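Local coordinates for protein mucin-like protocadherin (Homo sapiens, PDB 6OAE) that probably forms calcium-dependent heterophilic adhesion complexes with CDHR2 between neighbouring microvilli, this fragment being its two N-terminal cadherin repeats, at residues Lys132-Phe137 / Val181-Gly186. Residues are numbered along the deposited sequence; the frame is centred on the assembly and turned at random.
Sequences KDDILF and VRDTPG. With CA (calcium ion), chain E.
One of the three calcium sites at the linker between the two cadherin repeats takes a carboxylate from each of segments 132-137 and 181-186. D134 OD2 and D183 OD2 each bind the ion at 2.3 Å, from side chains that run side by side with carboxylate planes 84° apart; the two oxygens are 3.5 Å from each other, as expected of ligands sharing a cation. N94, N96, D129 and D131 complete the site, and D183 OD2 is also hydrogen-bonded to H193 ND1. Away from the ion, a water donates to both I135 O and D183 O, tying the two loops together where no direct backbone bond joins them. Strand 137-142, an outermost strand of its sheet in the second repeat's beta sandwich, starts at F137, which forms an antiparallel hydrogen-bonded pair with R182: F137 N meets R182 O at 2.9 Å, nearly along the C=O axis (166°), and R182 N returns to F137 O. The F137 ring takes P185 CA over its centre, 3.6 Å from the centroid, a CH-pi contact. An alanine here removes the ring, and the P185 loop would probably be less firmly held against strand 137-142. R182 runs out extended from CG to NE, laying one guanidinium face against F137 CB, and its NH2 donates to P185 O (2.8 Å) from above the carbonyl plane. L136 CB packs on CG2 of the buried V181 (3.7 Å), while L136 CD2 rests against D183 CA and CB.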
ATOM      1  N   LYS A 132       1.399   0.539  -2.183  1.00 29.24           N
ATOM      2  CA  LYS A 132       1.650   1.016  -3.572  1.00 32.17           C
ATOM      3  C   LYS A 132       0.963   0.105  -4.605  1.00 31.10           C
ATOM      4  O   LYS A 132       0.635   0.603  -5.674  1.00 31.34           O
ATOM      5  CB  LYS A 132       3.147   1.039  -3.868  1.00 35.58           C
ATOM      6  CG  LYS A 132       3.958   2.113  -3.162  1.00 39.99           C
ATOM      7  CD  LYS A 132       5.292   2.400  -3.876  1.00 43.42           C
ATOM      8  CE  LYS A 132       6.430   1.448  -3.530  1.00 46.99           C
ATOM      9  NZ  LYS A 132       6.100   0.003  -3.694  1.00 48.28           N
ATOM     10  N   ASP A 133       0.782  -1.182  -4.303  1.00 29.63           N
ATOM     11  CA  ASP A 133       0.244  -2.189  -5.253  1.00 31.18           C
ATOM     12  C   ASP A 133      -1.289  -2.208  -5.238  1.00 28.33           C
ATOM     13  O   ASP A 133      -1.844  -2.856  -6.116  1.00 29.72           O
ATOM     14  CB  ASP A 133       0.832  -3.572  -4.950  1.00 33.70           C
ATOM     15  CG  ASP A 133       2.353  -3.596  -5.090  1.00 37.54           C
ATOM     16  OD1 ASP A 133       2.831  -3.358  -6.209  1.00 39.82           O
ATOM     17  OD2 ASP A 133       3.051  -3.831  -4.063  1.00 41.60           O
ATOM     18  N   ASP A 134      -1.947  -1.534  -4.288  1.00 26.32           N
ATOM     19  CA  ASP A 134      -3.428  -1.571  -4.146  1.00 25.05           C
ATOM     20  C   ASP A 134      -4.055  -0.816  -5.326  1.00 24.39           C
ATOM     21  O   ASP A 134      -3.660   0.341  -5.560  1.00 24.93           O
ATOM     22  CB  ASP A 134      -3.899  -0.993  -2.807  1.00 25.58           C
ATOM     23  CG  ASP A 134      -3.759  -1.941  -1.631  1.00 25.91           C
ATOM     24  OD1 ASP A 134      -3.241  -3.077  -1.832  1.00 27.68           O
ATOM     25  OD2 ASP A 134      -4.197  -1.557  -0.526  1.00 24.79           O
ATOM     26  N   ILE A 135      -4.978  -1.467  -6.030  1.00 23.25           N
ATOM     27  CA  ILE A 135      -5.841  -0.819  -7.054  1.00 23.85           C
ATOM     28  C   ILE A 135      -6.997  -0.196  -6.305  1.00 21.87           C
ATOM     29  O   ILE A 135      -7.606  -0.911  -5.476  1.00 21.09           O
ATOM     30  CB  ILE A 135      -6.324  -1.819  -8.122  1.00 24.74           C
ATOM     31  CG1 ILE A 135      -5.144  -2.545  -8.781  1.00 26.97           C
ATOM     32  CG2 ILE A 135      -7.212  -1.110  -9.147  1.00 25.07           C
ATOM     33  CD1 ILE A 135      -4.082  -1.610  -9.302  1.00 28.54           C
ATOM     34  N   LEU A 136      -7.292   1.076  -6.563  1.00 20.69           N
ATOM     35  CA  LEU A 136      -8.373   1.778  -5.827  1.00 21.22           C
ATOM     36  C   LEU A 136      -9.648   1.781  -6.688  1.00 20.48           C
ATOM     37  O   LEU A 136      -9.554   1.950  -7.898  1.00 20.73           O
ATOM     38  CB  LEU A 136      -7.896   3.187  -5.457  1.00 21.20           C
ATOM     39  CG  LEU A 136      -6.648   3.219  -4.572  1.00 21.47           C
ATOM     40  CD1 LEU A 136      -6.378   4.626  -4.082  1.00 21.50           C
ATOM     41  CD2 LEU A 136      -6.761   2.250  -3.401  1.00 21.77           C
ATOM     42  N   PHE A 137     -10.774   1.580  -6.026  1.00 21.04           N
ATOM     43  CA  PHE A 137     -12.128   1.404  -6.589  1.00 21.29           C
ATOM     44  C   PHE A 137     -12.978   2.562  -6.080  1.00 21.50           C
ATOM     45  O   PHE A 137     -13.140   2.691  -4.858  1.00 21.71           O
ATOM     46  CB  PHE A 137     -12.695   0.054  -6.177  1.00 20.78           C
ATOM     47  CG  PHE A 137     -12.015  -1.093  -6.872  1.00 22.12           C
ATOM     48  CD1 PHE A 137     -10.761  -1.538  -6.457  1.00 21.94           C
ATOM     49  CD2 PHE A 137     -12.624  -1.719  -7.957  1.00 21.95           C
ATOM     50  CE1 PHE A 137     -10.133  -2.582  -7.124  1.00 22.10           C
ATOM     51  CE2 PHE A 137     -11.994  -2.770  -8.613  1.00 21.93           C
ATOM     52  CZ  PHE A 137     -10.757  -3.204  -8.189  1.00 22.46           C
ATOM     53  N   VAL A 181     -13.938   5.698  -1.880  1.00 21.23           N
ATOM     54  CA  VAL A 181     -12.836   4.912  -2.476  1.00 21.15           C
ATOM     55  C   VAL A 181     -12.589   3.740  -1.537  1.00 21.62           C
ATOM     56  O   VAL A 181     -12.678   3.952  -0.312  1.00 22.25           O
ATOM     57  CB  VAL A 181     -11.574   5.763  -2.719  1.00 20.75           C
ATOM     58  CG1 VAL A 181     -10.976   6.317  -1.423  1.00 21.00           C
ATOM     59  CG2 VAL A 181     -10.544   4.985  -3.513  1.00 21.19           C
ATOM     60  N   ARG A 182     -12.319   2.564  -2.090  1.00 21.49           N
ATOM     61  CA  ARG A 182     -11.882   1.388  -1.296  1.00 22.45           C
ATOM     62  C   ARG A 182     -10.653   0.812  -1.990  1.00 22.33           C
ATOM     63  O   ARG A 182     -10.472   1.077  -3.212  1.00 21.06           O
ATOM     64  CB  ARG A 182     -13.023   0.379  -1.097  1.00 23.61           C
ATOM     65  CG  ARG A 182     -13.546  -0.233  -2.380  1.00 25.14           C
ATOM     66  CD  ARG A 182     -14.513  -1.402  -2.222  1.00 26.83           C
ATOM     67  NE  ARG A 182     -14.799  -1.939  -3.552  1.00 27.03           N
ATOM     68  CZ  ARG A 182     -15.736  -1.490  -4.399  1.00 30.38           C
ATOM     69  NH1 ARG A 182     -16.541  -0.484  -4.085  1.00 31.89           N
ATOM     70  NH2 ARG A 182     -15.875  -2.069  -5.577  1.00 29.78           N
ATOM     71  N   ASP A 183      -9.846   0.042  -1.251  1.00 22.29           N
ATOM     72  CA  ASP A 183      -8.572  -0.527  -1.766  1.00 22.46           C
ATOM     73  C   ASP A 183      -8.742  -2.017  -2.104  1.00 23.98           C
ATOM     74  O   ASP A 183      -7.732  -2.691  -2.217  1.00 23.37           O
ATOM     75  CB  ASP A 183      -7.443  -0.274  -0.773  1.00 22.91           C
ATOM     76  CG  ASP A 183      -7.680  -0.794   0.635  1.00 22.39           C
ATOM     77  OD1 ASP A 183      -8.714  -1.486   0.878  1.00 21.60           O
ATOM     78  OD2 ASP A 183      -6.830  -0.472   1.484  1.00 23.42           O
ATOM     79  N   THR A 184      -9.979  -2.502  -2.247  1.00 23.80           N
ATOM     80  CA  THR A 184     -10.300  -3.898  -2.633  1.00 23.65           C
ATOM     81  C   THR A 184     -11.408  -3.891  -3.678  1.00 24.41           C
ATOM     82  O   THR A 184     -12.282  -3.029  -3.661  1.00 23.85           O
ATOM     83  CB  THR A 184     -10.705  -4.735  -1.414  1.00 24.01           C
ATOM     84  OG1 THR A 184     -11.907  -4.192  -0.844  1.00 24.05           O
ATOM     85  CG2 THR A 184      -9.589  -4.808  -0.397  1.00 23.83           C
ATOM     86  N   PRO A 185     -11.425  -4.848  -4.621  1.00 25.37           N
ATOM     87  CA  PRO A 185     -12.518  -4.927  -5.582  1.00 25.81           C
ATOM     88  C   PRO A 185     -13.861  -5.199  -4.886  1.00 27.57           C
ATOM     89  O   PRO A 185     -14.849  -4.667  -5.323  1.00 28.56           O
ATOM     90  CB  PRO A 185     -12.173  -6.119  -6.487  1.00 26.00           C
ATOM     91  CG  PRO A 185     -10.755  -6.487  -6.168  1.00 27.06           C
ATOM     92  CD  PRO A 185     -10.403  -5.886  -4.829  1.00 26.40           C
ATOM     93  N   GLY A 186     -13.834  -6.023  -3.833  1.00 29.72           N
ATOM     94  CA  GLY A 186     -15.012  -6.452  -3.057  1.00 32.84           C
ATOM     95  C   GLY A 186     -15.352  -5.445  -1.972  1.00 34.64           C
ATOM     96  O   GLY A 186     -14.415  -4.910  -1.328  1.00 31.35           O
TER
HETATM   97 CA    CA E 304      -4.513  -0.329   1.342  1.00 23.42          CA
HETATM   98  O   HOH W   1      -7.060  -3.499  -4.708  1.00 32.48           O